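Long-range contact in NEQ011 (PDB 6GQ8), which binds iron and probably reduces superoxide as a member of the desulfoferrodoxin (neelaredoxin) family of superoxide reductases: residues A61-K66 and A79-K84. Sequence-based numbering, arbitrary orientation.
Sequences ARIEFK and AIVYAK
Residues 61-65 and 79-84 are antiparallel strand segments from two different sheets, their axes 9.1 Å apart at closest approach and their directions 163° from each other. No hydrogen bond joins them; the contact is made by apolar side chains alone, all buried. Ile63 contributes the largest share on its strand. With CG2 anti to the backbone N and CG1 beside that nitrogen (chi1 -55°), its branches reach two alternate inward residues of the opposing strand, CG2 and CG1 both lying against Ala79 (Ile63 CG2 to Ala79 CB 3.9 Å) and CD1 going on to Val81, which it meets tip to tip (Ile63 CD1 to Val81 CG1 3.9 Å). The same Val81 methyl, placed beside its own backbone N by a chi1 of -63°, also touches Ala61 (Val81 CG1 to Ala61 CB 3.9 Å), so one methyl bridges two alternate residues of the facing strand.

Phe65 brings its ring edge to Ala79, whose CB lies near the ring plane (Phe65 CE1 to Ala79 CB 4.2 Å), so that Ala79 sits against both Phe65 and Ile63.

Ala61 and Ile63 hydrogen-bond through their backbones to Leu48 and Val46, and Ala79 and Val81 to Ile27 and Ile25, each pair within its own sheet. On the outward side, Arg62 forms a salt bridge with Asp47, and Ile80 packs on Tyr82 of the second subunit. The Phe65 side chain is about 12 Å from the bound Fe (III) ion. Face-to-face packing of alternate inward side chains from two sheets is the signature of a beta-sandwich, here the immunoglobulin-like core of the superoxide reductase fold.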
loop_
_atom_site.group_PDB
_atom_site.type_symbol
_atom_site.label_atom_id
_atom_site.label_comp_id
_atom_site.label_asym_id
_atom_site.label_seq_id
_atom_site.Cartn_x
_atom_site.Cartn_y
_atom_site.Cartn_z
ATOM N N ALA A 61 8.400 6.365 2.979
ATOM C CA ALA A 61 7.542 5.396 3.642
ATOM C C ALA A 61 6.097 5.602 3.218
ATOM O O ALA A 61 5.694 6.706 2.838
ATOM C CB ALA A 61 7.656 5.491 5.166
ATOM N N ARG A 62 5.330 4.516 3.268
ATOM C CA ARG A 62 3.881 4.545 3.098
ATOM C C ARG A 62 3.264 3.760 4.246
ATOM O O ARG A 62 3.590 2.585 4.439
ATOM C CB ARG A 62 3.479 3.961 1.740
ATOM C CG ARG A 62 1.986 3.767 1.518
ATOM C CD ARG A 62 1.675 3.559 0.030
ATOM N NE ARG A 62 1.656 4.818 -0.713
ATOM C CZ ARG A 62 1.543 4.910 -2.035
ATOM N NH1 ARG A 62 1.448 3.816 -2.780
ATOM N NH2 ARG A 62 1.524 6.103 -2.617
ATOM N N ILE A 63 2.396 4.407 5.022
ATOM C CA ILE A 63 1.786 3.789 6.195
ATOM C C ILE A 63 0.276 3.830 6.023
ATOM O O ILE A 63 -0.310 4.911 5.886
ATOM C CB ILE A 63 2.193 4.487 7.502
ATOM C CG1 ILE A 63 3.717 4.544 7.631
ATOM C CG2 ILE A 63 1.581 3.766 8.694
ATOM C CD1 ILE A 63 4.281 5.934 7.459
ATOM N N GLU A 64 -0.350 2.659 6.039
ATOM C CA GLU A 64 -1.801 2.543 5.993
ATOM C C GLU A 64 -2.309 2.192 7.384
ATOM O O GLU A 64 -1.842 1.223 7.994
ATOM C CB GLU A 64 -2.248 1.480 4.989
ATOM C CG GLU A 64 -1.762 1.681 3.564
ATOM C CD GLU A 64 -2.853 2.197 2.641
ATOM O OE1 GLU A 64 -3.970 2.472 3.130
ATOM O OE2 GLU A 64 -2.602 2.303 1.420
ATOM N N PHE A 65 -3.243 2.995 7.889
ATOM C CA PHE A 65 -3.915 2.725 9.155
ATOM C C PHE A 65 -5.198 1.967 8.834
ATOM O O PHE A 65 -6.152 2.549 8.307
ATOM C CB PHE A 65 -4.191 4.031 9.897
ATOM C CG PHE A 65 -3.009 4.963 9.938
ATOM C CD1 PHE A 65 -1.890 4.652 10.694
ATOM C CD2 PHE A 65 -3.008 6.138 9.203
ATOM C CE1 PHE A 65 -0.798 5.504 10.732
ATOM C CE2 PHE A 65 -1.919 6.992 9.233
ATOM C CZ PHE A 65 -0.812 6.674 10.001
ATOM N N LYS A 66 -5.225 0.672 9.148
ATOM C CA LYS A 66 -6.171 -0.241 8.516
ATOM C C LYS A 66 -7.441 -0.498 9.315
ATOM O O LYS A 66 -8.468 -0.835 8.716
ATOM C CB LYS A 66 -5.493 -1.587 8.231
ATOM C CG LYS A 66 -4.435 -1.536 7.143
ATOM C CD LYS A 66 -5.046 -1.108 5.825
ATOM C CE LYS A 66 -4.326 -1.716 4.640
ATOM N NZ LYS A 66 -5.004 -1.311 3.385
ATOM N N ALA A 79 2.534 7.277 13.358
ATOM C CA ALA A 79 3.530 6.281 12.993
ATOM C C ALA A 79 4.921 6.868 13.147
ATOM O O ALA A 79 5.129 8.073 12.981
ATOM C CB ALA A 79 3.330 5.781 11.558
ATOM N N ILE A 80 5.873 5.998 13.469
ATOM C CA ILE A 80 7.284 6.350 13.534
ATOM C C ILE A 80 8.028 5.465 12.545
ATOM O O ILE A 80 7.881 4.237 12.572
ATOM C CB ILE A 80 7.853 6.187 14.955
ATOM C CG1 ILE A 80 6.999 6.952 15.968
ATOM C CG2 ILE A 80 9.298 6.672 15.013
ATOM C CD1 ILE A 80 7.580 6.963 17.369
ATOM N N VAL A 81 8.793 6.089 11.651
ATOM C CA VAL A 81 9.626 5.377 10.696
ATOM C C VAL A 81 11.051 5.889 10.849
ATOM O O VAL A 81 11.311 6.883 11.529
ATOM C CB VAL A 81 9.145 5.534 9.236
ATOM C CG1 VAL A 81 7.749 4.936 9.059
ATOM C CG2 VAL A 81 9.184 6.990 8.801
ATOM N N TYR A 82 11.978 5.193 10.192
ATOM C CA TYR A 82 13.409 5.434 10.338
ATOM C C TYR A 82 14.036 5.420 8.953
ATOM O O TYR A 82 13.768 4.508 8.165
ATOM C CB TYR A 82 14.071 4.368 11.220
ATOM C CG TYR A 82 13.526 4.287 12.627
ATOM C CD1 TYR A 82 14.202 4.873 13.688
ATOM C CD2 TYR A 82 12.338 3.617 12.896
ATOM C CE1 TYR A 82 13.710 4.800 14.977
ATOM C CE2 TYR A 82 11.836 3.541 14.180
ATOM C CZ TYR A 82 12.526 4.131 15.217
ATOM O OH TYR A 82 12.026 4.052 16.498
ATOM N N ALA A 83 14.865 6.420 8.658
ATOM C CA ALA A 83 15.459 6.534 7.334
ATOM C C ALA A 83 16.857 7.123 7.424
ATOM O O ALA A 83 17.150 7.943 8.298
ATOM C CB ALA A 83 14.600 7.401 6.407
ATOM N N LYS A 84 17.712 6.691 6.499
ATOM C CA LYS A 84 18.992 7.333 6.234
ATOM C C LYS A 84 18.782 8.344 5.115
ATOM O O LYS A 84 18.369 7.971 4.012
ATOM C CB LYS A 84 20.029 6.292 5.817
ATOM C CG LYS A 84 20.277 5.209 6.850
ATOM C CD LYS A 84 21.357 4.238 6.397
ATOM C CE LYS A 84 21.695 3.241 7.493
ATOM N NZ LYS A 84 22.792 2.323 7.088
#